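Local coordinates for exotoxin 3 (Staphylococcus aureus, PDB 2R61), which binds the sialylated glycan sialyl Lewis X and belongs to the staphylococcal superantigen-like toxins, at residues 19-24 with 183-188; 37-42 with 67-72; 60-65 with 190-195. One frame throughout, in Å; residues are numbered along the deposited sequence.

Interaction 1 (19-24 with 183-188); sequences FDLRDY and NKKLQP. Unlike the reference sequence in segment 183-188: P188 (reference Thr). With NAG (2-acetamido-2-deoxy-beta-D-glucopyranose), chain B.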
loop_
_atom_site.group_PDB
_atom_site.type_symbol
_atom_site.label_atom_id
_atom_site.label_comp_id
_atom_site.label_asym_id
_atom_site.label_seq_id
_atom_site.Cartn_x
_atom_site.Cartn_y
_atom_site.Cartn_z
ATOM N N PHE A 19 15.409 1.959 -11.151
ATOM C CA PHE A 19 15.974 2.704 -10.036
ATOM C C PHE A 19 14.851 3.478 -9.299
ATOM O O PHE A 19 14.721 3.367 -8.073
ATOM C CB PHE A 19 17.123 3.636 -10.486
ATOM C CG PHE A 19 18.376 2.906 -10.991
ATOM C CD1 PHE A 19 18.868 1.765 -10.345
ATOM C CD2 PHE A 19 19.094 3.397 -12.098
ATOM C CE1 PHE A 19 20.044 1.106 -10.816
ATOM C CE2 PHE A 19 20.274 2.743 -12.575
ATOM C CZ PHE A 19 20.739 1.598 -11.933
ATOM N N ASP A 20 14.030 4.223 -10.050
ATOM C CA ASP A 20 12.991 5.059 -9.448
ATOM C C ASP A 20 11.998 4.221 -8.634
ATOM O O ASP A 20 11.543 4.646 -7.566
ATOM C CB ASP A 20 12.253 5.899 -10.504
ATOM C CG ASP A 20 13.188 6.859 -11.291
ATOM O OD1 ASP A 20 14.147 7.448 -10.714
ATOM O OD2 ASP A 20 12.936 7.020 -12.511
ATOM N N LEU A 21 11.681 3.025 -9.134
ATOM C CA LEU A 21 10.792 2.111 -8.440
ATOM C C LEU A 21 11.424 1.608 -7.170
ATOM O O LEU A 21 10.761 1.501 -6.136
ATOM C CB LEU A 21 10.445 0.930 -9.313
ATOM C CG LEU A 21 9.400 1.210 -10.370
ATOM C CD1 LEU A 21 9.349 0.019 -11.298
ATOM C CD2 LEU A 21 8.071 1.435 -9.712
ATOM N N ARG A 22 12.705 1.284 -7.247
ATOM C CA ARG A 22 13.437 0.902 -6.074
ATOM C C ARG A 22 13.459 2.046 -5.049
ATOM O O ARG A 22 13.273 1.800 -3.862
ATOM C CB ARG A 22 14.843 0.499 -6.463
ATOM C CG ARG A 22 15.582 -0.305 -5.413
ATOM C CD ARG A 22 17.048 -0.266 -5.712
ATOM N NE ARG A 22 17.454 1.135 -5.920
ATOM C CZ ARG A 22 18.585 1.527 -6.518
ATOM N NH1 ARG A 22 19.458 0.631 -6.998
ATOM N NH2 ARG A 22 18.838 2.824 -6.649
ATOM N N ASP A 23 13.658 3.290 -5.493
ATOM C CA ASP A 23 13.778 4.423 -4.563
ATOM C C ASP A 23 12.458 4.785 -3.967
ATOM O O ASP A 23 12.381 5.290 -2.858
ATOM C CB ASP A 23 14.301 5.641 -5.288
ATOM C CG ASP A 23 15.733 5.488 -5.668
ATOM O OD1 ASP A 23 16.234 4.343 -5.660
ATOM O OD2 ASP A 23 16.365 6.505 -5.973
ATOM N N TYR A 24 11.416 4.545 -4.740
ATOM C CA TYR A 24 10.100 4.855 -4.298
ATOM C C TYR A 24 9.759 3.911 -3.166
ATOM O O TYR A 24 9.408 4.354 -2.062
ATOM C CB TYR A 24 9.099 4.714 -5.435
ATOM C CG TYR A 24 7.699 5.044 -4.987
ATOM C CD1 TYR A 24 7.320 6.370 -4.725
ATOM C CD2 TYR A 24 6.745 4.027 -4.801
ATOM C CE1 TYR A 24 6.031 6.683 -4.303
ATOM C CE2 TYR A 24 5.437 4.330 -4.379
ATOM C CZ TYR A 24 5.093 5.661 -4.127
ATOM O OH TYR A 24 3.819 5.954 -3.705
ATOM N N ASN A 183 6.858 -4.665 -12.352
ATOM C CA ASN A 183 7.577 -3.846 -13.316
ATOM C C ASN A 183 7.053 -2.391 -13.421
ATOM O O ASN A 183 7.739 -1.528 -13.948
ATOM C CB ASN A 183 7.646 -4.535 -14.685
ATOM C CG ASN A 183 6.280 -4.745 -15.318
ATOM O OD1 ASN A 183 5.285 -4.140 -14.926
ATOM N ND2 ASN A 183 6.230 -5.618 -16.304
ATOM N N LYS A 184 5.843 -2.119 -12.935
ATOM C CA LYS A 184 5.352 -0.740 -12.877
ATOM C C LYS A 184 4.903 -0.315 -11.456
ATOM O O LYS A 184 4.612 -1.164 -10.575
ATOM C CB LYS A 184 4.334 -0.395 -14.000
ATOM C CG LYS A 184 3.465 -1.510 -14.649
ATOM C CD LYS A 184 2.065 -0.956 -15.260
ATOM C CE LYS A 184 0.783 -1.940 -15.082
ATOM N NZ LYS A 184 -0.653 -1.339 -14.852
ATOM N N LYS A 185 4.923 0.990 -11.199
ATOM C CA LYS A 185 4.348 1.556 -9.961
ATOM C C LYS A 185 2.838 1.279 -9.928
ATOM O O LYS A 185 2.210 1.240 -10.972
ATOM C CB LYS A 185 4.593 3.066 -9.932
ATOM C CG LYS A 185 4.429 3.713 -8.593
ATOM C CD LYS A 185 5.224 4.983 -8.581
ATOM C CE LYS A 185 4.398 6.105 -7.977
ATOM N NZ LYS A 185 5.131 7.386 -8.056
ATOM N N LEU A 186 2.267 1.071 -8.750
ATOM C CA LEU A 186 0.834 0.866 -8.590
ATOM C C LEU A 186 0.073 2.099 -9.071
ATOM O O LEU A 186 0.326 3.202 -8.639
ATOM C CB LEU A 186 0.511 0.596 -7.126
ATOM C CG LEU A 186 -0.920 0.220 -6.773
ATOM C CD1 LEU A 186 -1.231 -1.170 -7.264
ATOM C CD2 LEU A 186 -1.204 0.337 -5.285
ATOM N N GLN A 187 -0.858 1.908 -9.990
ATOM C CA GLN A 187 -1.562 3.024 -10.578
ATOM C C GLN A 187 -2.313 3.768 -9.446
ATOM O O GLN A 187 -2.898 3.134 -8.579
ATOM C CB GLN A 187 -2.487 2.526 -11.696
ATOM C CG GLN A 187 -1.768 2.095 -12.985
ATOM C CD GLN A 187 -2.696 2.135 -14.243
ATOM O OE1 GLN A 187 -2.281 1.761 -15.346
ATOM N NE2 GLN A 187 -3.949 2.607 -14.070
ATOM N N PRO A 188 -2.214 5.102 -9.400
ATOM C CA PRO A 188 -2.945 5.921 -8.430
ATOM C C PRO A 188 -4.362 5.452 -8.029
ATOM O O PRO A 188 -4.619 5.250 -6.841
ATOM C CB PRO A 188 -3.003 7.281 -9.116
ATOM C CG PRO A 188 -1.719 7.343 -9.895
ATOM C CD PRO A 188 -1.303 5.915 -10.224
HETATM C C1 NAG B . -6.182 0.283 -16.218
HETATM C C2 NAG B . -5.024 -0.638 -16.605
HETATM C C3 NAG B . -5.335 -2.119 -16.372
HETATM C C4 NAG B . -5.952 -2.362 -14.997
HETATM C C5 NAG B . -7.121 -1.384 -14.746
HETATM C C6 NAG B . -7.775 -1.610 -13.374
HETATM C C7 NAG B . -3.491 0.019 -18.295
HETATM C C8 NAG B . -3.184 0.380 -19.735
HETATM N N2 NAG B . -4.729 -0.371 -18.006
HETATM O O1 NAG B . -5.630 1.592 -16.277
HETATM O O3 NAG B . -4.198 -2.947 -16.544
HETATM O O4 NAG B . -6.387 -3.722 -14.944
HETATM O O5 NAG B . -6.720 -0.025 -14.925
HETATM O O6 NAG B . -6.983 -0.999 -12.401
HETATM O O7 NAG B . -2.627 0.054 -17.390
#

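Interaction 2 (37-42 with 67-72); sequences GYRYSK and ERLKAR. Unlike the reference sequence in segment 67-72: L69 (reference Ile), A71 (reference Lys). With SRT (S,R meso-tartaric acid), chain D.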
loop_
_atom_site.group_PDB
_atom_site.type_symbol
_atom_site.label_atom_id
_atom_site.label_comp_id
_atom_site.label_asym_id
_atom_site.label_seq_id
_atom_site.Cartn_x
_atom_site.Cartn_y
_atom_site.Cartn_z
ATOM N N GLY A 37 -9.664 13.835 9.666
ATOM C CA GLY A 37 -9.359 14.597 8.450
ATOM C C GLY A 37 -10.496 15.469 7.967
ATOM O O GLY A 37 -11.660 15.148 8.182
ATOM N N TYR A 38 -10.166 16.559 7.280
ATOM C CA TYR A 38 -11.153 17.550 6.814
ATOM C C TYR A 38 -11.173 17.596 5.304
ATOM O O TYR A 38 -10.125 17.679 4.675
ATOM C CB TYR A 38 -10.825 18.953 7.378
ATOM C CG TYR A 38 -10.924 18.984 8.885
ATOM C CD1 TYR A 38 -9.908 18.437 9.657
ATOM C CD2 TYR A 38 -12.062 19.486 9.541
ATOM C CE1 TYR A 38 -9.993 18.401 11.032
ATOM C CE2 TYR A 38 -12.160 19.459 10.927
ATOM C CZ TYR A 38 -11.109 18.909 11.666
ATOM O OH TYR A 38 -11.110 18.832 13.043
ATOM N N ARG A 39 -12.361 17.537 4.720
ATOM C CA ARG A 39 -12.504 17.655 3.267
ATOM C C ARG A 39 -12.282 19.092 2.724
ATOM O O ARG A 39 -12.661 20.123 3.339
ATOM C CB ARG A 39 -13.807 16.990 2.782
ATOM C CG ARG A 39 -13.823 15.521 3.215
ATOM C CD ARG A 39 -14.601 14.594 2.324
ATOM N NE ARG A 39 -14.749 15.086 0.961
ATOM C CZ ARG A 39 -15.900 15.023 0.305
ATOM N NH1 ARG A 39 -16.963 14.505 0.913
ATOM N NH2 ARG A 39 -16.007 15.478 -0.941
ATOM N N TYR A 40 -11.632 19.122 1.565
ATOM C CA TYR A 40 -11.128 20.332 0.946
ATOM C C TYR A 40 -10.968 19.988 -0.533
ATOM O O TYR A 40 -10.357 18.970 -0.853
ATOM C CB TYR A 40 -9.780 20.729 1.592
ATOM C CG TYR A 40 -9.042 21.919 0.976
ATOM C CD1 TYR A 40 -9.545 23.243 1.087
ATOM C CD2 TYR A 40 -7.813 21.729 0.318
ATOM C CE1 TYR A 40 -8.846 24.337 0.533
ATOM C CE2 TYR A 40 -7.113 22.813 -0.243
ATOM C CZ TYR A 40 -7.625 24.105 -0.130
ATOM O OH TYR A 40 -6.906 25.144 -0.691
ATOM N N SER A 41 -11.583 20.800 -1.408
ATOM C CA SER A 41 -11.346 20.746 -2.858
ATOM C C SER A 41 -10.702 22.048 -3.313
ATOM O O SER A 41 -11.012 23.110 -2.763
ATOM C CB SER A 41 -12.638 20.530 -3.618
ATOM O OG SER A 41 -13.299 19.420 -3.082
ATOM N N LYS A 42 -9.801 21.960 -4.293
ATOM C CA LYS A 42 -9.129 23.125 -4.862
ATOM C C LYS A 42 -8.719 22.731 -6.259
ATOM O O LYS A 42 -7.844 21.879 -6.428
ATOM C CB LYS A 42 -7.885 23.537 -4.045
ATOM C CG LYS A 42 -7.341 24.957 -4.358
ATOM N N GLU A 67 -17.394 8.600 -1.833
ATOM C CA GLU A 67 -18.624 7.854 -1.593
ATOM C C GLU A 67 -18.707 7.276 -0.172
ATOM O O GLU A 67 -19.757 6.793 0.229
ATOM C CB GLU A 67 -18.837 6.769 -2.653
ATOM C CG GLU A 67 -18.877 7.272 -4.110
ATOM C CD GLU A 67 -20.236 7.908 -4.563
ATOM O OE1 GLU A 67 -20.827 8.746 -3.813
ATOM O OE2 GLU A 67 -20.701 7.578 -5.698
ATOM N N ARG A 68 -17.610 7.342 0.582
ATOM C CA ARG A 68 -17.539 6.802 1.964
ATOM C C ARG A 68 -17.173 7.823 3.034
ATOM O O ARG A 68 -17.069 7.477 4.212
ATOM C CB ARG A 68 -16.604 5.587 2.098
ATOM C CG ARG A 68 -15.791 5.213 0.899
ATOM C CD ARG A 68 -15.051 3.945 1.215
ATOM N NE ARG A 68 -13.652 4.099 0.806
ATOM C CZ ARG A 68 -13.041 3.408 -0.166
ATOM N NH1 ARG A 68 -13.680 2.451 -0.840
ATOM N NH2 ARG A 68 -11.772 3.678 -0.463
ATOM N N LEU A 69 -17.004 9.074 2.612
ATOM C CA LEU A 69 -16.682 10.193 3.491
ATOM C C LEU A 69 -17.835 11.193 3.675
ATOM O O LEU A 69 -18.803 11.210 2.898
ATOM C CB LEU A 69 -15.475 10.928 2.925
ATOM C CG LEU A 69 -14.052 10.552 3.313
ATOM C CD1 LEU A 69 -13.952 9.161 3.903
ATOM C CD2 LEU A 69 -13.177 10.681 2.083
ATOM N N LYS A 70 -17.715 12.047 4.687
ATOM C CA LYS A 70 -18.802 12.963 5.023
ATOM C C LYS A 70 -18.566 14.379 4.527
ATOM O O LYS A 70 -17.422 14.785 4.320
ATOM C CB LYS A 70 -19.074 12.949 6.529
ATOM C CG LYS A 70 -19.348 11.545 7.055
ATOM C CD LYS A 70 -19.763 11.564 8.519
ATOM C CE LYS A 70 -19.870 10.143 9.071
ATOM N NZ LYS A 70 -19.212 10.038 10.413
ATOM N N ALA A 71 -19.672 15.109 4.323
ATOM C CA ALA A 71 -19.660 16.490 3.803
ATOM C C ALA A 71 -18.300 17.206 4.067
ATOM O O ALA A 71 -17.720 17.785 3.123
ATOM C CB ALA A 71 -20.825 17.294 4.373
ATOM N N ARG A 72 -17.783 17.125 5.316
ATOM C CA ARG A 72 -16.588 17.903 5.727
ATOM C C ARG A 72 -15.659 17.308 6.806
ATOM O O ARG A 72 -14.535 16.966 6.488
ATOM C CB ARG A 72 -16.945 19.360 6.052
ATOM C CG ARG A 72 -15.870 20.339 5.602
ATOM C CD ARG A 72 -16.479 21.720 5.388
ATOM N NE ARG A 72 -15.523 22.768 5.746
ATOM C CZ ARG A 72 -15.837 24.030 6.059
ATOM N NH1 ARG A 72 -17.101 24.446 6.060
ATOM N NH2 ARG A 72 -14.878 24.894 6.380
HETATM O O1 SRT D . -19.504 13.279 0.546
HETATM O O11 SRT D . -19.545 15.000 -0.821
HETATM C C1 SRT D . -20.091 14.000 -0.294
HETATM C C2 SRT D . -21.498 13.642 -0.712
HETATM O O2 SRT D . -21.503 13.337 -2.114
HETATM C C3 SRT D . -22.082 12.391 -0.033
HETATM O O3 SRT D . -21.531 12.181 1.291
HETATM C C4 SRT D . -23.605 12.457 -0.024
HETATM O O4 SRT D . -24.203 13.331 -0.713
HETATM O O41 SRT D . -24.231 11.612 0.664
#

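Interaction 3 (60-65 with 190-195); sequences QIFGKD and RMSDVI. With SIA (N-acetyl-alpha-neuraminic acid), chain C; GAL (beta-D-galactopyranose), chain E.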
loop_
_atom_site.group_PDB
_atom_site.type_symbol
_atom_site.label_atom_id
_atom_site.label_comp_id
_atom_site.label_asym_id
_atom_site.label_seq_id
_atom_site.Cartn_x
_atom_site.Cartn_y
_atom_site.Cartn_z
ATOM N N GLN A 60 -4.302 13.364 -1.228
ATOM C CA GLN A 60 -5.226 13.510 -2.343
ATOM C C GLN A 60 -6.115 12.287 -2.374
ATOM O O GLN A 60 -5.613 11.176 -2.302
ATOM C CB GLN A 60 -4.490 13.627 -3.661
ATOM C CG GLN A 60 -5.445 13.816 -4.807
ATOM C CD GLN A 60 -4.743 14.005 -6.121
ATOM O OE1 GLN A 60 -3.944 14.927 -6.268
ATOM N NE2 GLN A 60 -5.037 13.137 -7.094
ATOM N N ILE A 61 -7.424 12.479 -2.472
ATOM C CA ILE A 61 -8.352 11.332 -2.534
ATOM C C ILE A 61 -9.161 11.294 -3.840
ATOM O O ILE A 61 -9.149 12.265 -4.633
ATOM C CB ILE A 61 -9.350 11.293 -1.346
ATOM C CG1 ILE A 61 -10.229 12.555 -1.344
ATOM C CG2 ILE A 61 -8.609 11.121 -0.058
ATOM C CD1 ILE A 61 -11.209 12.616 -0.229
ATOM N N PHE A 62 -9.892 10.187 -4.015
ATOM C CA PHE A 62 -10.519 9.830 -5.281
ATOM C C PHE A 62 -12.034 9.729 -5.180
ATOM O O PHE A 62 -12.597 9.897 -4.089
ATOM C CB PHE A 62 -9.911 8.549 -5.828
ATOM C CG PHE A 62 -8.448 8.665 -6.154
ATOM C CD1 PHE A 62 -7.473 8.468 -5.159
ATOM C CD2 PHE A 62 -8.035 8.955 -7.445
ATOM C CE1 PHE A 62 -6.117 8.566 -5.457
ATOM C CE2 PHE A 62 -6.678 9.068 -7.750
ATOM C CZ PHE A 62 -5.718 8.867 -6.761
ATOM N N GLY A 63 -12.687 9.518 -6.326
ATOM C CA GLY A 63 -14.127 9.411 -6.378
ATOM C C GLY A 63 -14.677 8.400 -5.387
ATOM O O GLY A 63 -15.628 8.715 -4.649
ATOM N N LYS A 64 -14.077 7.205 -5.355
ATOM C CA LYS A 64 -14.533 6.117 -4.490
ATOM C C LYS A 64 -14.334 6.435 -3.015
ATOM O O LYS A 64 -14.962 5.804 -2.149
ATOM C CB LYS A 64 -13.859 4.792 -4.842
ATOM C CG LYS A 64 -12.449 4.883 -5.400
ATOM C CD LYS A 64 -11.861 3.488 -5.509
ATOM C CE LYS A 64 -10.720 3.387 -6.513
ATOM N NZ LYS A 64 -11.141 2.944 -7.880
ATOM N N ASP A 65 -13.464 7.398 -2.720
ATOM C CA ASP A 65 -13.236 7.803 -1.341
ATOM C C ASP A 65 -14.392 8.684 -0.888
ATOM O O ASP A 65 -14.968 8.484 0.193
ATOM C CB ASP A 65 -11.941 8.580 -1.214
ATOM C CG ASP A 65 -10.725 7.699 -1.234
ATOM O OD1 ASP A 65 -10.737 6.690 -0.528
ATOM O OD2 ASP A 65 -9.739 7.996 -1.938
ATOM N N ARG A 190 -5.852 2.785 -7.824
ATOM C CA ARG A 190 -5.923 1.544 -7.028
ATOM C C ARG A 190 -5.509 1.770 -5.541
ATOM O O ARG A 190 -5.684 0.878 -4.671
ATOM C CB ARG A 190 -5.075 0.415 -7.650
ATOM C CG ARG A 190 -5.580 -0.141 -8.991
ATOM C CD ARG A 190 -4.689 -1.307 -9.593
ATOM N NE ARG A 190 -4.976 -2.565 -8.915
ATOM C CZ ARG A 190 -4.122 -3.585 -8.726
ATOM N NH1 ARG A 190 -2.874 -3.583 -9.196
ATOM N NH2 ARG A 190 -4.541 -4.654 -8.058
ATOM N N MET A 191 -4.944 2.947 -5.244
ATOM C CA MET A 191 -4.424 3.210 -3.892
ATOM C C MET A 191 -5.562 3.479 -2.858
ATOM O O MET A 191 -5.325 3.493 -1.623
ATOM C CB MET A 191 -3.420 4.349 -3.933
ATOM C CG MET A 191 -2.111 3.937 -4.502
ATOM S SD MET A 191 -0.994 5.329 -4.762
ATOM C CE MET A 191 0.434 4.461 -5.426
ATOM N N SER A 192 -6.779 3.681 -3.394
ATOM C CA SER A 192 -7.993 3.832 -2.624
ATOM C C SER A 192 -8.844 2.550 -2.575
ATOM O O SER A 192 -9.903 2.558 -1.970
ATOM C CB SER A 192 -8.799 4.991 -3.189
ATOM O OG SER A 192 -8.083 6.188 -2.983
ATOM N N ASP A 193 -8.401 1.451 -3.196
ATOM C CA ASP A 193 -9.162 0.189 -3.111
ATOM C C ASP A 193 -8.899 -0.426 -1.757
ATOM O O ASP A 193 -7.766 -0.528 -1.338
ATOM C CB ASP A 193 -8.797 -0.773 -4.219
ATOM C CG ASP A 193 -9.259 -0.304 -5.577
ATOM O OD1 ASP A 193 -10.298 0.387 -5.696
ATOM O OD2 ASP A 193 -8.577 -0.631 -6.564
ATOM N N VAL A 194 -9.952 -0.821 -1.062
ATOM C CA VAL A 194 -9.856 -1.281 0.326
ATOM C C VAL A 194 -10.367 -2.714 0.367
ATOM O O VAL A 194 -11.422 -2.989 -0.207
ATOM C CB VAL A 194 -10.749 -0.384 1.235
ATOM C CG1 VAL A 194 -10.955 -1.008 2.598
ATOM C CG2 VAL A 194 -10.193 1.078 1.317
ATOM N N ILE A 195 -9.636 -3.627 1.014
ATOM C CA ILE A 195 -10.089 -5.018 1.174
ATOM C C ILE A 195 -10.200 -5.348 2.653
ATOM O O ILE A 195 -9.708 -4.593 3.500
ATOM C CB ILE A 195 -9.171 -6.014 0.436
ATOM C CG1 ILE A 195 -7.784 -6.100 1.089
ATOM C CG2 ILE A 195 -9.045 -5.584 -0.987
ATOM C CD1 ILE A 195 -6.728 -6.922 0.328
HETATM C C1 SIA C . -6.182 -8.287 -10.259
HETATM C C2 SIA C . -7.485 -7.923 -10.994
HETATM C C3 SIA C . -8.411 -9.113 -11.253
HETATM C C4 SIA C . -9.198 -9.487 -10.013
HETATM C C5 SIA C . -9.882 -8.295 -9.332
HETATM C C6 SIA C . -8.832 -7.234 -9.062
HETATM C C7 SIA C . -9.378 -5.979 -8.374
HETATM C C8 SIA C . -8.242 -4.973 -8.298
HETATM C C9 SIA C . -8.582 -3.743 -7.444
HETATM C C10 SIA C . -11.503 -8.894 -7.504
HETATM C C11 SIA C . -12.599 -8.317 -8.314
HETATM N N5 SIA C . -10.265 -8.837 -8.028
HETATM O O1A SIA C . -5.702 -7.518 -9.382
HETATM O O1B SIA C . -5.560 -9.325 -10.589
HETATM O O4 SIA C . -10.230 -10.429 -10.334
HETATM O O6 SIA C . -8.205 -6.876 -10.296
HETATM O O7 SIA C . -10.538 -5.392 -8.999
HETATM O O8 SIA C . -7.097 -5.684 -7.792
HETATM O O9 SIA C . -7.476 -2.819 -7.538
HETATM O O10 SIA C . -11.724 -9.386 -6.384
HETATM C C1 GAL E . -5.861 -4.363 -13.891
HETATM C C2 GAL E . -6.772 -5.546 -13.633
HETATM C C3 GAL E . -6.311 -6.314 -12.411
HETATM C C4 GAL E . -4.815 -6.627 -12.459
HETATM C C5 GAL E . -4.080 -5.285 -12.561
HETATM C C6 GAL E . -2.570 -5.420 -12.583
HETATM O O2 GAL E . -8.061 -5.042 -13.406
HETATM O O3 GAL E . -7.084 -7.480 -12.240
HETATM O O4 GAL E . -4.462 -7.506 -13.530
HETATM O O5 GAL E . -4.470 -4.690 -13.778
HETATM O O6 GAL E . -2.065 -4.193 -13.035
#

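Interaction 1 (19-24 with 183-188)
One face of the Y24 ring is occupied by the end of K185, which crosses the tyrosine side chain at about a right angle. K185 CE lies over that face, 4.0 Å from the Y24 ring centroid and offset toward the rim, a CH-pi contact. K185 NZ follows at 4.2 Å from the same centroid, 23° off the ring normal, which makes it a cation-pi pair as well. The ring is put there by a side chain running fully anti to the Y24 backbone N (chi1 -180°), while K185 reaches it through a bend at chi3 (135°). E84 ties the pair together: one carboxylate oxygen hydrogen-bonds to Y24 OH and the other forms a salt bridge with K185 NZ, so the lysine charge has a true ionic partner besides the ring. The second flat group, the R22 guanidinium, takes D23 OD1 at its edge and in its plane, with R22 NH2 3.2 Å from D23 OD1 in a salt bridge on the helix surface.

One turn before Y24, the buried L21 points at the backbone of 183-188 and lays its two methyls side by side along it. L21 CD1 sits 3.5 Å from N183 O, and L21 CD2 packs 3.8 Å from K185 CB, near the K185 peptide nitrogen. K184 turns the opposite way from L21, to the bound sugars, where its NZ has a weak hydrogen bond to a fucose and approaches O7 of the N-acetylglucosamine at 3.5 Å.

Helix 16-25 thus lies along the loop between strands 177-181 and 194-196, joining the N-terminal part of the chain to the beta-grasp domain. L186 N donates a hydrogen bond to Y25 OH, and R149 NH1 of helix 141-156 one to K184 O, so two helices hold the loop that carries glycan-binding side chains.

Interaction 2 (37-42 with 67-72)
R39 N donates to R72 O at 2.9 Å in a nearly straight bond (171°), the point where strand 35-41 of the OB-fold sheet begins to pair with the chain entering strand 73-75, one of its two edge strands. R72 O also takes a weak bond from N74 ND2, and Y38 CA adds a CA-H...O contact.

The R39 side chain grips the bound meso-tartrate. Its NH1 lies 2.8 Å from tartrate O1, which sits at the guanidinium edge near its plane, and 3.1 Å from tartrate O11, so one nitrogen holds both oxygens of a carboxylate. The same R39 NH1 makes a weak bond of 3.4 Å to K70 O, while A71 O lies over one face of the guanidinium. Tartrate O3 gives a weak bond to L69 O. A tight turn at chi3 (24°) folds the arginine back along the 69-71 backbone and brings NH1 to these acceptors.

The R39 and L69 side chains pass at a slant, with R39 CD 3.8 Å from L69 CB, and L69 continues inward against I61. At the outer end, R72 CG lies 3.9 Å from R39 O.

Interaction 3 (60-65 with 190-195)
S192 and D193 carry this contact, gripping D65 and K64 from the end of a type I turn that starts at R190, where D193 N bonds back to R190 O. R190 faces the other way, to the glycan. Its NE donates to sialic acid O9 at 2.9 Å and 168°, with O9 in the guanidinium plane, and its NH2 meets sialic acid O8 at 2.8 Å. Galactose C5 lies over one guanidinium face, and T179 O takes a bond from NH1.

M191 follows, with its side chain leading off to L186 and strand 93-100. S192 turns back to the OB-fold half: its OG donates to D65 OD2 at 2.7 Å, meeting the carboxylate on the syn side and 25° out of its plane. The anti lone pair of D65 OD2 accepts F62 N at 3.0 Å. F62 is the N-cap of helix 63-66, so D65, at N3, makes the N3-side-chain-to-N-cap-NH half of a capping box; F62 has no acceptor for the other half. R68 NH2 forms a salt bridge with D65 OD1 and a hydrogen bond with S192 O, so one arginine joins both residues.

D193 divides its carboxylate between two partners. OD1 faces the end of K64, whose NZ forms a long salt bridge at 3.5 Å after the lysine chain bends at chi4 (-94°). OD2 receives the sialic acid O9 hydroxyl at 2.6 Å, so O9 both accepts from R190 and donates to D193. K64 probably helps to position this carboxylate from the second shell. V194 begins the short strand 194-196. Sialic acid is also hydrogen-bonded to T179 OG1 and Y177 O. Together R190 and D193 read the glycerol tail of sialic acid, in the sialyl Lewis X site of the beta-grasp domain.

Overall arrangement
The three contacts run from the glycan site out to the far end of the OB-fold. Interaction 3 lies between the others, its centre about 18 Å from that of interaction 1 and about 13 Å from that of interaction 2; interactions 1 and 2 do not touch. M191 against Y24 and P188 against F62 join interactions 1 and 3 by packing, while R68 against V194 links 2 and 3. Along the chain 19-24, 37-42, 60-65 and 67-72 precede 183-188 and 190-195. Interactions 1 and 3 therefore fasten the N-terminal half to one loop of the beta-grasp domain, the loop that carries much of the sialyl Lewis X site, whereas interaction 2 stays within the OB-fold.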